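Local coordinates for mitogen-activated protein kinase kinase kinase 7 interacting protein 1 (Anopheles gambiae, PDB 2IRM) that probably serves as an adapter that associates with the kinase TAK1 and triggers its autophosphorylation, using a domain with the PP2C phosphatase fold, at residues Ala20-Tyr25 against Arg345-Leu350; Leu52-Ser57 against Ala157-Ile162; Val195-Leu200 against Ser225-Gly230; Leu211-Gln216 against Leu244-Ala249; His283-Gly288 against Gln324-Thr329. All blocks are in the same frame, centred on the assembly; numbering follows the deposited sequence.

Interaction 1 of 5, residues Ala20-Tyr25 against Arg345-Leu350; sequences AINQIY and RDDVTL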
# COMPACT_ATOMS: atom_id res chain seq x y z
N ALA A 20 2.15 11.79 -6.79
CA ALA A 20 1.26 12.94 -6.62
C ALA A 20 0.77 12.97 -5.18
O ALA A 20 0.39 11.94 -4.61
CB ALA A 20 0.11 12.89 -7.61
N ILE A 21 0.81 14.16 -4.61
CA ILE A 21 0.54 14.40 -3.21
C ILE A 21 -0.96 14.34 -2.95
O ILE A 21 -1.75 14.73 -3.80
CB ILE A 21 1.15 15.76 -2.76
CG1 ILE A 21 0.69 16.18 -1.37
CG2 ILE A 21 0.93 16.85 -3.83
CD1 ILE A 21 1.45 15.52 -0.25
N ASN A 22 -1.34 13.85 -1.77
CA ASN A 22 -2.75 13.70 -1.42
C ASN A 22 -3.54 15.00 -1.58
O ASN A 22 -2.99 16.09 -1.40
CB ASN A 22 -2.91 13.13 -0.00
CG ASN A 22 -2.49 14.11 1.08
OD1 ASN A 22 -3.20 15.06 1.38
ND2 ASN A 22 -1.33 13.86 1.67
N GLN A 23 -4.82 14.87 -1.92
CA GLN A 23 -5.66 16.04 -2.12
C GLN A 23 -7.05 15.89 -1.53
O GLN A 23 -7.61 14.79 -1.52
CB GLN A 23 -5.80 16.35 -3.61
CG GLN A 23 -4.56 16.96 -4.24
CD GLN A 23 -4.78 17.37 -5.68
OE1 GLN A 23 -4.01 18.14 -6.23
NE2 GLN A 23 -5.83 16.85 -6.30
N ILE A 24 -7.59 16.99 -1.04
CA ILE A 24 -9.02 17.08 -0.76
C ILE A 24 -9.64 17.96 -1.85
O ILE A 24 -9.26 19.12 -2.00
CB ILE A 24 -9.32 17.60 0.68
CG1 ILE A 24 -9.13 16.46 1.70
CG2 ILE A 24 -10.75 18.15 0.79
CD1 ILE A 24 -9.27 16.87 3.17
N TYR A 25 -10.57 17.39 -2.61
CA TYR A 25 -11.26 18.11 -3.68
C TYR A 25 -12.36 19.01 -3.11
O TYR A 25 -13.26 18.54 -2.42
CB TYR A 25 -11.88 17.13 -4.69
CG TYR A 25 -10.94 16.15 -5.38
CD1 TYR A 25 -9.61 16.47 -5.64
CD2 TYR A 25 -11.42 14.91 -5.81
CE1 TYR A 25 -8.78 15.57 -6.30
CE2 TYR A 25 -10.59 14.00 -6.46
CZ TYR A 25 -9.27 14.34 -6.70
OH TYR A 25 -8.45 13.45 -7.34
N ARG A 345 -8.18 12.39 -2.60
CA ARG A 345 -7.09 11.64 -3.18
C ARG A 345 -6.09 11.39 -2.06
O ARG A 345 -5.79 12.29 -1.27
CB ARG A 345 -6.44 12.46 -4.30
CG ARG A 345 -5.35 11.75 -5.08
CD ARG A 345 -4.27 12.74 -5.48
NE ARG A 345 -4.66 13.54 -6.63
CZ ARG A 345 -3.94 14.54 -7.12
NH1 ARG A 345 -4.38 15.20 -8.18
NH2 ARG A 345 -2.78 14.88 -6.56
N ASP A 346 -5.61 10.15 -1.99
CA ASP A 346 -4.52 9.84 -1.07
C ASP A 346 -3.24 10.00 -1.85
O ASP A 346 -3.28 10.26 -3.05
CB ASP A 346 -4.67 8.43 -0.50
CG ASP A 346 -5.96 8.25 0.30
OD1 ASP A 346 -6.36 9.19 1.02
OD2 ASP A 346 -6.58 7.16 0.21
N ASP A 347 -2.10 9.88 -1.19
CA ASP A 347 -0.83 10.00 -1.89
C ASP A 347 -0.73 8.91 -2.94
O ASP A 347 -0.83 7.73 -2.63
CB ASP A 347 0.33 9.93 -0.92
CG ASP A 347 0.26 11.02 0.12
OD1 ASP A 347 0.71 12.15 -0.18
OD2 ASP A 347 -0.25 10.75 1.24
N VAL A 348 -0.60 9.33 -4.19
CA VAL A 348 -0.44 8.40 -5.30
C VAL A 348 1.05 8.16 -5.47
O VAL A 348 1.85 9.11 -5.50
CB VAL A 348 -1.05 8.95 -6.60
CG1 VAL A 348 -0.73 8.04 -7.78
CG2 VAL A 348 -2.55 9.13 -6.47
N THR A 349 1.44 6.89 -5.57
CA THR A 349 2.83 6.56 -5.83
C THR A 349 2.95 5.41 -6.79
O THR A 349 2.28 4.39 -6.64
CB THR A 349 3.61 6.29 -4.53
OG1 THR A 349 3.76 7.52 -3.81
CG2 THR A 349 5.00 5.72 -4.82
N LEU A 350 3.83 5.58 -7.77
CA LEU A 350 4.09 4.59 -8.78
C LEU A 350 5.59 4.28 -8.88
O LEU A 350 6.42 5.19 -9.01
CB LEU A 350 3.54 5.08 -10.11
CG LEU A 350 3.56 4.12 -11.30
CD1 LEU A 350 2.93 2.80 -10.95
CD2 LEU A 350 2.87 4.75 -12.48

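Interaction 2 of 5, residues Leu52-Ser57 against Ala157-Ile162; sequences LYAILS and AVLALI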
# COMPACT_ATOMS: atom_id res chain seq x y z
N LEU A 52 16.09 -3.73 -2.93
CA LEU A 52 14.74 -3.69 -2.38
C LEU A 52 13.91 -2.58 -3.03
O LEU A 52 14.37 -1.45 -3.20
CB LEU A 52 14.82 -3.43 -0.87
CG LEU A 52 13.88 -4.12 0.12
CD1 LEU A 52 13.97 -3.40 1.47
CD2 LEU A 52 12.42 -4.19 -0.35
N TYR A 53 12.69 -2.94 -3.41
CA TYR A 53 11.71 -1.96 -3.87
C TYR A 53 10.45 -2.13 -3.02
O TYR A 53 9.89 -3.23 -2.93
CB TYR A 53 11.41 -2.14 -5.36
CG TYR A 53 12.66 -2.24 -6.20
CD1 TYR A 53 13.35 -1.10 -6.59
CD2 TYR A 53 13.17 -3.47 -6.57
CE1 TYR A 53 14.51 -1.19 -7.33
CE2 TYR A 53 14.33 -3.58 -7.32
CZ TYR A 53 14.99 -2.43 -7.70
OH TYR A 53 16.15 -2.54 -8.45
N ALA A 54 10.04 -1.04 -2.38
CA ALA A 54 8.96 -1.07 -1.41
C ALA A 54 8.20 0.23 -1.39
O ALA A 54 8.78 1.31 -1.54
CB ALA A 54 9.52 -1.37 -0.04
N ILE A 55 6.88 0.13 -1.23
CA ILE A 55 6.05 1.28 -0.89
C ILE A 55 5.26 0.94 0.35
O ILE A 55 4.65 -0.12 0.45
CB ILE A 55 5.06 1.69 -1.99
CG1 ILE A 55 5.75 1.79 -3.35
CG2 ILE A 55 4.41 3.02 -1.64
CD1 ILE A 55 4.77 1.94 -4.49
N LEU A 56 5.30 1.86 1.30
CA LEU A 56 4.53 1.70 2.52
C LEU A 56 3.58 2.86 2.63
O LEU A 56 4.01 4.03 2.72
CB LEU A 56 5.45 1.63 3.73
CG LEU A 56 6.06 0.23 3.78
CD1 LEU A 56 7.41 0.22 3.08
CD2 LEU A 56 6.16 -0.22 5.22
N SER A 57 2.29 2.55 2.58
CA SER A 57 1.26 3.57 2.59
C SER A 57 0.73 3.75 3.99
O SER A 57 0.09 2.87 4.53
CB SER A 57 0.14 3.19 1.64
OG SER A 57 0.59 3.26 0.30
N ALA A 157 1.62 -2.07 3.06
CA ALA A 157 3.00 -2.27 2.62
C ALA A 157 3.09 -3.16 1.40
O ALA A 157 2.36 -4.15 1.31
CB ALA A 157 3.81 -2.87 3.76
N VAL A 158 3.97 -2.84 0.46
CA VAL A 158 4.32 -3.79 -0.60
C VAL A 158 5.82 -3.76 -0.82
O VAL A 158 6.37 -2.72 -1.18
CB VAL A 158 3.61 -3.48 -1.93
CG1 VAL A 158 3.97 -2.09 -2.42
CG2 VAL A 158 3.95 -4.54 -2.97
N LEU A 159 6.49 -4.88 -0.61
CA LEU A 159 7.93 -4.89 -0.84
C LEU A 159 8.44 -6.04 -1.68
O LEU A 159 8.38 -7.19 -1.28
CB LEU A 159 8.74 -4.68 0.46
CG LEU A 159 8.60 -5.46 1.77
CD1 LEU A 159 9.13 -6.88 1.63
CD2 LEU A 159 9.37 -4.74 2.87
N ALA A 160 8.93 -5.68 -2.86
CA ALA A 160 9.61 -6.60 -3.76
C ALA A 160 11.09 -6.60 -3.45
O ALA A 160 11.70 -5.54 -3.34
CB ALA A 160 9.38 -6.18 -5.21
N LEU A 161 11.64 -7.80 -3.30
CA LEU A 161 13.05 -7.99 -2.95
C LEU A 161 13.75 -8.85 -4.00
O LEU A 161 13.59 -10.07 -4.01
CB LEU A 161 13.15 -8.60 -1.55
CG LEU A 161 14.46 -8.81 -0.78
CD1 LEU A 161 14.91 -10.26 -0.85
CD2 LEU A 161 15.58 -7.87 -1.21
N ILE A 162 14.51 -8.22 -4.89
CA ILE A 162 15.25 -8.95 -5.92
C ILE A 162 16.60 -9.43 -5.40
O ILE A 162 17.57 -8.65 -5.30
CB ILE A 162 15.43 -8.14 -7.22
CG1 ILE A 162 14.09 -7.53 -7.67
CG2 ILE A 162 16.05 -9.02 -8.32
CD1 ILE A 162 14.17 -6.69 -8.93

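Interaction 3 of 5, residues Val195-Leu200 against Ser225-Gly230; sequences VDHNLL and STRCIG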
# COMPACT_ATOMS: atom_id res chain seq x y z
N VAL A 195 -1.60 -9.57 -3.15
CA VAL A 195 -2.96 -9.95 -2.80
C VAL A 195 -3.58 -8.78 -2.06
O VAL A 195 -3.11 -8.38 -1.00
CB VAL A 195 -3.00 -11.24 -1.93
CG1 VAL A 195 -4.28 -11.31 -1.11
CG2 VAL A 195 -2.86 -12.48 -2.81
N ASP A 196 -4.64 -8.22 -2.65
CA ASP A 196 -5.35 -7.08 -2.08
C ASP A 196 -6.02 -7.48 -0.79
O ASP A 196 -6.86 -8.40 -0.77
CB ASP A 196 -6.38 -6.57 -3.06
CG ASP A 196 -5.75 -6.07 -4.34
OD1 ASP A 196 -4.81 -5.23 -4.25
OD2 ASP A 196 -6.17 -6.53 -5.43
N HIS A 197 -5.64 -6.82 0.29
CA HIS A 197 -6.27 -7.08 1.58
C HIS A 197 -7.26 -5.98 1.88
O HIS A 197 -7.05 -5.18 2.80
CB HIS A 197 -5.25 -7.22 2.69
CG HIS A 197 -4.36 -8.42 2.54
ND1 HIS A 197 -2.99 -8.35 2.66
CD2 HIS A 197 -4.64 -9.71 2.25
CE1 HIS A 197 -2.47 -9.55 2.46
NE2 HIS A 197 -3.45 -10.39 2.22
N ASN A 198 -8.35 -5.95 1.10
CA ASN A 198 -9.46 -5.01 1.25
C ASN A 198 -10.73 -5.56 0.60
O ASN A 198 -10.76 -6.71 0.15
CB ASN A 198 -9.11 -3.69 0.60
CG ASN A 198 -8.58 -3.86 -0.79
OD1 ASN A 198 -7.52 -3.33 -1.13
ND2 ASN A 198 -9.29 -4.62 -1.62
N LEU A 199 -11.77 -4.74 0.53
CA LEU A 199 -13.05 -5.25 0.04
C LEU A 199 -13.10 -5.51 -1.47
O LEU A 199 -14.07 -6.08 -1.96
CB LEU A 199 -14.18 -4.34 0.48
CG LEU A 199 -14.94 -4.77 1.73
CD1 LEU A 199 -14.13 -5.72 2.58
CD2 LEU A 199 -15.39 -3.56 2.53
N LEU A 200 -12.06 -5.11 -2.20
CA LEU A 200 -11.93 -5.49 -3.61
C LEU A 200 -11.71 -6.99 -3.74
O LEU A 200 -11.87 -7.53 -4.83
CB LEU A 200 -10.75 -4.80 -4.28
CG LEU A 200 -10.65 -3.29 -4.43
CD1 LEU A 200 -9.26 -2.93 -4.95
CD2 LEU A 200 -11.70 -2.79 -5.37
N SER A 225 -8.30 -1.01 4.37
CA SER A 225 -7.51 -2.20 4.26
C SER A 225 -7.91 -3.07 5.43
O SER A 225 -8.06 -2.60 6.55
CB SER A 225 -6.02 -1.87 4.31
OG SER A 225 -5.67 -1.34 5.56
N THR A 226 -8.10 -4.35 5.16
CA THR A 226 -8.61 -5.30 6.12
C THR A 226 -7.46 -6.09 6.74
O THR A 226 -7.67 -7.00 7.55
CB THR A 226 -9.55 -6.27 5.41
OG1 THR A 226 -8.84 -6.85 4.31
CG2 THR A 226 -10.75 -5.53 4.85
N ARG A 227 -6.25 -5.75 6.31
CA ARG A 227 -5.01 -6.22 6.92
C ARG A 227 -4.03 -5.08 6.79
O ARG A 227 -4.14 -4.28 5.85
CB ARG A 227 -4.45 -7.45 6.20
CG ARG A 227 -5.26 -8.71 6.37
CD ARG A 227 -4.61 -9.88 5.69
NE ARG A 227 -5.62 -10.85 5.28
CZ ARG A 227 -5.38 -12.08 4.83
NH1 ARG A 227 -4.14 -12.53 4.72
NH2 ARG A 227 -6.39 -12.86 4.49
N CYS A 228 -3.10 -4.98 7.72
CA CYS A 228 -2.09 -3.90 7.71
C CYS A 228 -1.17 -3.99 8.93
O CYS A 228 -1.38 -4.81 9.83
CB CYS A 228 -2.74 -2.51 7.66
SG CYS A 228 -3.66 -2.07 9.15
N ILE A 229 -0.16 -3.14 8.95
CA ILE A 229 0.74 -3.08 10.08
C ILE A 229 0.12 -2.12 11.09
O ILE A 229 -0.34 -1.04 10.72
CB ILE A 229 2.13 -2.59 9.63
CG1 ILE A 229 2.82 -3.69 8.82
CG2 ILE A 229 2.98 -2.20 10.83
CD1 ILE A 229 3.61 -3.18 7.66
N GLY A 230 0.09 -2.53 12.35
CA GLY A 230 -0.42 -1.67 13.40
C GLY A 230 -1.92 -1.46 13.33
O GLY A 230 -2.67 -2.41 13.07

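Interaction 4 of 5, residues Leu211-Gln216 against Leu244-Ala249; sequences LGLMAQ and LSSATA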
# COMPACT_ATOMS: atom_id res chain seq x y z
N LEU A 211 -17.44 -12.40 10.29
CA LEU A 211 -17.22 -11.75 11.58
C LEU A 211 -18.46 -11.01 12.03
O LEU A 211 -18.55 -10.55 13.18
CB LEU A 211 -16.04 -10.78 11.50
CG LEU A 211 -14.68 -11.46 11.29
CD1 LEU A 211 -13.57 -10.49 11.61
CD2 LEU A 211 -14.53 -12.77 12.09
N GLY A 212 -19.43 -10.92 11.13
CA GLY A 212 -20.70 -10.33 11.46
C GLY A 212 -20.79 -8.97 10.84
O GLY A 212 -21.73 -8.22 11.15
N LEU A 213 -19.83 -8.64 9.98
CA LEU A 213 -19.83 -7.35 9.27
C LEU A 213 -20.56 -7.42 7.93
O LEU A 213 -20.64 -8.48 7.32
CB LEU A 213 -18.41 -6.82 9.08
CG LEU A 213 -17.72 -6.42 10.41
CD1 LEU A 213 -16.22 -6.29 10.25
CD2 LEU A 213 -18.29 -5.15 10.99
N MET A 214 -21.11 -6.29 7.50
CA MET A 214 -21.77 -6.14 6.20
C MET A 214 -21.21 -4.93 5.48
O MET A 214 -20.59 -4.08 6.10
CB MET A 214 -23.26 -5.97 6.39
CG MET A 214 -23.64 -4.71 7.15
SD MET A 214 -25.41 -4.61 7.41
CE MET A 214 -25.64 -5.61 8.86
N ALA A 215 -21.46 -4.82 4.17
CA ALA A 215 -20.88 -3.75 3.36
C ALA A 215 -21.25 -2.37 3.86
O ALA A 215 -20.44 -1.44 3.80
CB ALA A 215 -21.26 -3.91 1.92
N GLN A 216 -22.48 -2.25 4.36
CA GLN A 216 -23.01 -0.99 4.83
C GLN A 216 -22.20 -0.40 5.99
O GLN A 216 -22.22 0.81 6.21
CB GLN A 216 -24.48 -1.14 5.21
CG GLN A 216 -25.45 -1.04 4.02
CD GLN A 216 -25.77 -2.37 3.31
OE1 GLN A 216 -26.94 -2.72 3.13
NE2 GLN A 216 -24.74 -3.11 2.91
N LEU A 244 -16.73 -0.50 13.43
CA LEU A 244 -16.03 -1.79 13.40
C LEU A 244 -16.67 -2.57 14.54
O LEU A 244 -16.31 -3.72 14.79
CB LEU A 244 -14.52 -1.66 13.61
CG LEU A 244 -13.65 -1.69 12.36
CD1 LEU A 244 -12.36 -2.45 12.61
CD2 LEU A 244 -14.42 -2.30 11.19
N SER A 245 -17.61 -1.94 15.24
CA SER A 245 -18.02 -2.40 16.58
C SER A 245 -19.03 -3.55 16.62
O SER A 245 -19.13 -4.26 17.63
CB SER A 245 -18.49 -1.23 17.46
OG SER A 245 -19.41 -0.39 16.77
N SER A 246 -19.77 -3.75 15.53
CA SER A 246 -20.72 -4.88 15.46
C SER A 246 -20.02 -6.23 15.33
O SER A 246 -20.61 -7.26 15.65
CB SER A 246 -21.73 -4.68 14.33
OG SER A 246 -21.10 -4.57 13.07
N ALA A 247 -18.76 -6.23 14.88
CA ALA A 247 -18.01 -7.46 14.61
C ALA A 247 -17.87 -8.37 15.85
O ALA A 247 -17.84 -7.90 16.99
CB ALA A 247 -16.65 -7.14 14.02
N THR A 248 -17.79 -9.68 15.61
CA THR A 248 -17.72 -10.67 16.69
C THR A 248 -16.30 -11.20 16.92
O THR A 248 -16.11 -12.20 17.60
CB THR A 248 -18.67 -11.86 16.44
OG1 THR A 248 -18.22 -12.58 15.29
CG2 THR A 248 -20.10 -11.38 16.22
N ALA A 249 -15.33 -10.54 16.31
CA ALA A 249 -13.91 -10.87 16.45
C ALA A 249 -13.14 -9.74 15.77
O ALA A 249 -13.73 -8.90 15.09
CB ALA A 249 -13.59 -12.19 15.79

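Interaction 5 of 5, residues His283-Gly288 against Gln324-Thr329; sequences HEIFPG and QAHHDT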
# COMPACT_ATOMS: atom_id res chain seq x y z
N HIS A 283 -9.56 2.38 -8.85
CA HIS A 283 -10.84 1.69 -8.64
C HIS A 283 -12.02 2.64 -8.72
O HIS A 283 -13.12 2.24 -9.12
CB HIS A 283 -10.83 0.98 -7.29
CG HIS A 283 -12.17 0.47 -6.86
ND1 HIS A 283 -12.77 0.86 -5.67
CD2 HIS A 283 -13.03 -0.39 -7.45
CE1 HIS A 283 -13.93 0.24 -5.55
NE2 HIS A 283 -14.12 -0.52 -6.62
N GLU A 284 -11.79 3.88 -8.32
CA GLU A 284 -12.81 4.91 -8.37
C GLU A 284 -13.07 5.40 -9.79
O GLU A 284 -14.17 5.86 -10.10
CB GLU A 284 -12.46 6.05 -7.41
CG GLU A 284 -12.84 5.72 -5.97
CD GLU A 284 -12.03 6.47 -4.93
OE1 GLU A 284 -11.01 7.10 -5.28
OE2 GLU A 284 -12.41 6.41 -3.74
N ILE A 285 -12.08 5.26 -10.66
CA ILE A 285 -12.23 5.66 -12.06
C ILE A 285 -12.32 4.49 -13.02
O ILE A 285 -12.49 4.69 -14.22
CB ILE A 285 -11.11 6.64 -12.53
CG1 ILE A 285 -9.72 6.02 -12.40
CG2 ILE A 285 -11.16 7.92 -11.72
CD1 ILE A 285 -8.58 6.99 -12.66
N PHE A 286 -12.22 3.27 -12.49
CA PHE A 286 -12.06 2.08 -13.33
C PHE A 286 -12.57 0.84 -12.61
O PHE A 286 -11.91 0.30 -11.72
CB PHE A 286 -10.60 1.90 -13.72
CG PHE A 286 -10.19 2.72 -14.92
CD1 PHE A 286 -9.27 3.74 -14.79
CD2 PHE A 286 -10.72 2.46 -16.17
CE1 PHE A 286 -8.89 4.50 -15.88
CE2 PHE A 286 -10.34 3.21 -17.27
CZ PHE A 286 -9.43 4.23 -17.12
N PRO A 287 -13.76 0.38 -13.00
CA PRO A 287 -14.99 0.76 -12.31
C PRO A 287 -14.94 -0.26 -11.18
O PRO A 287 -15.28 0.06 -10.04
CB PRO A 287 -16.02 0.81 -13.45
CG PRO A 287 -15.50 -0.15 -14.46
CD PRO A 287 -14.00 -0.06 -14.39
N GLY A 288 -14.51 -1.48 -11.50
CA GLY A 288 -15.13 -2.67 -10.95
C GLY A 288 -14.07 -3.70 -11.30
O GLY A 288 -13.43 -3.63 -12.35
N GLN A 324 -5.64 13.38 -12.64
CA GLN A 324 -6.58 14.26 -13.30
C GLN A 324 -7.69 13.48 -14.01
O GLN A 324 -8.79 14.00 -14.18
CB GLN A 324 -5.88 15.21 -14.26
CG GLN A 324 -5.27 16.41 -13.56
CD GLN A 324 -5.37 17.67 -14.41
OE1 GLN A 324 -6.35 17.88 -15.12
NE2 GLN A 324 -4.34 18.52 -14.32
N ALA A 325 -7.40 12.24 -14.41
CA ALA A 325 -8.46 11.34 -14.85
C ALA A 325 -9.39 11.12 -13.67
O ALA A 325 -10.60 10.95 -13.84
CB ALA A 325 -7.88 10.01 -15.32
N HIS A 326 -8.82 11.16 -12.46
CA HIS A 326 -9.56 10.99 -11.22
C HIS A 326 -10.38 12.23 -10.91
O HIS A 326 -11.56 12.11 -10.59
CB HIS A 326 -8.60 10.66 -10.06
CG HIS A 326 -9.28 10.19 -8.82
ND1 HIS A 326 -9.51 11.00 -7.73
CD2 HIS A 326 -9.78 8.97 -8.48
CE1 HIS A 326 -10.12 10.31 -6.78
NE2 HIS A 326 -10.30 9.08 -7.21
N HIS A 327 -9.78 13.40 -11.00
CA HIS A 327 -10.48 14.63 -10.67
C HIS A 327 -11.47 15.03 -11.76
O HIS A 327 -12.42 15.78 -11.50
CB HIS A 327 -9.49 15.76 -10.36
CG HIS A 327 -10.14 17.03 -9.92
ND1 HIS A 327 -10.43 18.06 -10.80
CD2 HIS A 327 -10.57 17.45 -8.70
CE1 HIS A 327 -11.00 19.05 -10.13
NE2 HIS A 327 -11.09 18.71 -8.86
N ASP A 328 -11.27 14.52 -12.98
CA ASP A 328 -12.26 14.69 -14.04
C ASP A 328 -13.48 13.83 -13.76
O ASP A 328 -14.61 14.28 -13.96
CB ASP A 328 -11.69 14.33 -15.41
CG ASP A 328 -10.68 15.33 -15.91
OD1 ASP A 328 -10.71 16.49 -15.46
OD2 ASP A 328 -9.85 14.95 -16.76
N THR A 329 -13.25 12.60 -13.31
CA THR A 329 -14.32 11.69 -12.94
C THR A 329 -15.13 12.29 -11.80
O THR A 329 -16.36 12.22 -11.81
CB THR A 329 -13.78 10.30 -12.56
OG1 THR A 329 -13.03 9.76 -13.65
CG2 THR A 329 -14.90 9.34 -12.22

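Interaction 1 of 5, residues Ala20-Tyr25 against Arg345-Leu350
A20 and V348 form one antiparallel hydrogen-bonded pair, Q23 and R345 another. V348 N to A20 O (2.8 Å) and R345 N to Q23 O (2.7 Å) give one bond of each pair. Because the pairs are three residues apart on both strands, the ladder is interrupted at I21-N22 and D346-D347, and all four paired side chains share one face. Side chains fill the interruption. D347 OD1 accepts N22 N at 3.1 Å and N22 ND2 at 3.2 Å, both from the same face of the carboxylate, while OD2 also takes the backbone N-H of R38. A chi1 of 69° puts N22 CG between its own N and carbonyl carbon; from there ND2 meets D347 OD1. On the paired face, R345 NH2 donates to I21 O at 2.9 Å. The Q23 amide lies over one guanidinium face, its plane 19° from that of the guanidinium, with Q23 CD 3.3 Å from R345 CZ. The Y25 ring stands nearly perpendicular to that group (82°), with OH 3.8 Å from R345 CB and hydrogen-bonded to H326. V323 of helix 311-334 touches A20 and R345. This is an interrupted antiparallel ladder joining the N-terminal and C-terminal strands within one sheet of the PP2C-type β-sandwich.

Interaction 2 of 5, residues Leu52-Ser57 against Ala157-Ile162
In the second antiparallel sheet of the PP2C-type β-sandwich, L52-S57 and A157-I162 are neighbouring strands whose axes run 4.5 Å apart at 179°. Two hydrogen-bonded pairs, Y53 with A160 and I55 with V158, alternate with the non-hydrogen-bonded pairs of L52 with L161, A54 with L159 and L56 with A157. Y53 N to A160 O (2.8 Å, 170°) and V158 N to I55 O (2.8 Å) illustrate the regular ladder. The alternation sorts the side chains onto two faces. L52, A54, L56, A157, L159 and L161 face the helical layer, where helix 63-75 touches L56 through A65, A68 and L69 and touches L159 through M72. On that face L52 CD2 lies 3.8 Å from L159 CB, the two chains crossing obliquely, and L56 CG meets A157 CB at 3.8 Å. Y53, I55, V158 and A160 occupy the interior of the sandwich, where L273 of the opposing sheet touches Y53, I55 and V158. V158 CG1 lies between its backbone N and carbonyl carbon (chi1 59°) and meets I55 CB at 4.0 Å. The Y53 hydroxyl bonds to R353 NE, while one ring edge is met by I162, whose CD1 lies 3.5 Å from Y53 CE2.

Interaction 3 of 5, residues Val195-Leu200 against Ser225-Gly230
The contact between H197 and R227 is one of flat groups. R227 CD sits over the imidazole, 3.5 Å from the ring centroid and 13° off its normal, a CH-pi arrangement. Farther along the side chain, the guanidinium runs nearly parallel to the ring (planes 9° apart), with H197 CD2 over one guanidinium face near its rim and 3.4 Å from R227 NE. An extended chain from CG to NE lets R227 follow the imidazole in this way. V195 O approaches the opposite face of the H197 ring.

Hydrogen bonding across the segments comes from the backbone: T226 N donates to H197 O at 2.7 Å with an N-H...O angle of 165°. The same carbonyl receives a CA-H...O contact from S225 CA at 3.4 Å. Apolar contact is slight, with L199 CD1 4.1 Å from T226 CG2.

Polar partners outside the two segments hold both groups. R227 NH2 forms a salt bridge with E204, R227 NH1 bonds to E255 O, and E204 also holds T226 OG1. H197 ND1 is hydrogen-bonded to the backbone N-H of G173, so that nitrogen acts as an acceptor. This is consistent with a neutral imidazole, which would suit a ring lying flat beside a guanidinium whose charge is probably offset in part by E204. The loop 195-200 and the segment leading into strand 229-230 thus meet through a flat histidine-arginine pair whose outside hydrogen bonds would limit rotation of both groups.

Interaction 4 of 5, residues Leu211-Gln216 against Leu244-Ala249
A247 and L213 make the apolar centre. A247 CB lies 3.8 Å from L213 CG, and both L213 methyls, CD1 and CD2, also come close to it. L213 CG is anti to its carbonyl carbon and beside the backbone N (chi1 -67°), which brings the branch point against A247. L244 adds a looser contact, its CD2 4.5 Å from L213 CD1, and P251 touches both of these leucines. On the other flank L211 continues the apolar strip, with CD2 3.9 Å from A249 CB.

Moving outward, S246 marks the first polar boundary: its OG lies 3.5 Å from L213 CD2, a contact of a hydroxyl with a methyl. L244 to A247 form a type I β turn, which presents S246 and A247 to the other segment; A247 O is held by the hydroxyl of Y238.

At the polar edge, L211 O accepts two bonds from T248. The backbone N approaches in the carbonyl plane at 2.7 Å, whereas OG1, at 2.9 Å, comes from above that plane, 51° out of it. A247 CA adds a CA-H...O contact at 3.4 Å. L211 immediately precedes G212, the positive-phi (105°) residue of the Schellman motif that follows helix 202-209.

L211 O, just before the Schellman glycine, takes both its bonds across this contact from one threonine. The loop after helix 202-209 is thus joined to the loop before strand 257-263 by polar bonds beside a small leucine-alanine cluster, and two donors on one carbonyl would be expected to offset the partial negative charge gathering near the helix end.

Interaction 5 of 5, residues His283-Gly288 against Gln324-Thr329
The H326 imidazole meets E284 at its edge: NE2 donates to E284 OE1 at 2.9 Å with an N-H...O angle of 158°, and the oxygen lies close to the ring plane. The carboxylate is turned 40° from the ring and receives the N-H on the anti side of OE1, tilted 32° out of the carboxylate plane. Its other oxygen, OE2, forms a salt bridge with R280 NE. Across the ring, ND1 is hydrogen-bonded to the hydroxyl of Y25, and F342 meets the imidazole with the two rings inclined to each other, so both ring nitrogens have partners.

Beside this polar pair, I285 packs on the other helix. Its CG2, anti to the carbonyl carbon, touches H326 CA at 3.5 Å, reaches H326 CD2 at 3.7 Å and comes 3.3 Å from T329 OG1. The other branch ends in CD1, 4.1 Å from A325 CB. The T329 hydroxyl donates to A325 O of its own helix at 2.7 Å, an acceptor that also takes T329 N; I285 therefore meets a hydroxyl already engaged.

Such a histidine-carboxylate bond next to an aliphatic contact joins the C-terminal part of helix 276-285 to helix 311-334, two members of a helical layer that flanks the β-sandwich in the PP2C fold.

Following the chain, strand 15-25 opens interaction 1, which closes only at 345-350, so the other four contacts nest within its loop. Interaction 2 closes first, linking 52-57 to 157-162. Interactions 3 and 4 then cross: 195-200 and 211-216 open in turn before 225-230 and 244-249 close them in the same order. Interaction 5 follows in series, pairing two helices. Side chains join several contacts: T349 CG2 meets I55 CD1 between the two sheets, A157 touches I229 between interactions 2 and 3, L200 packs on H283 between 3 and 5, and interactions 1 and 5 meet through Y25. Interaction 4 lies farther out, touching none of the other four.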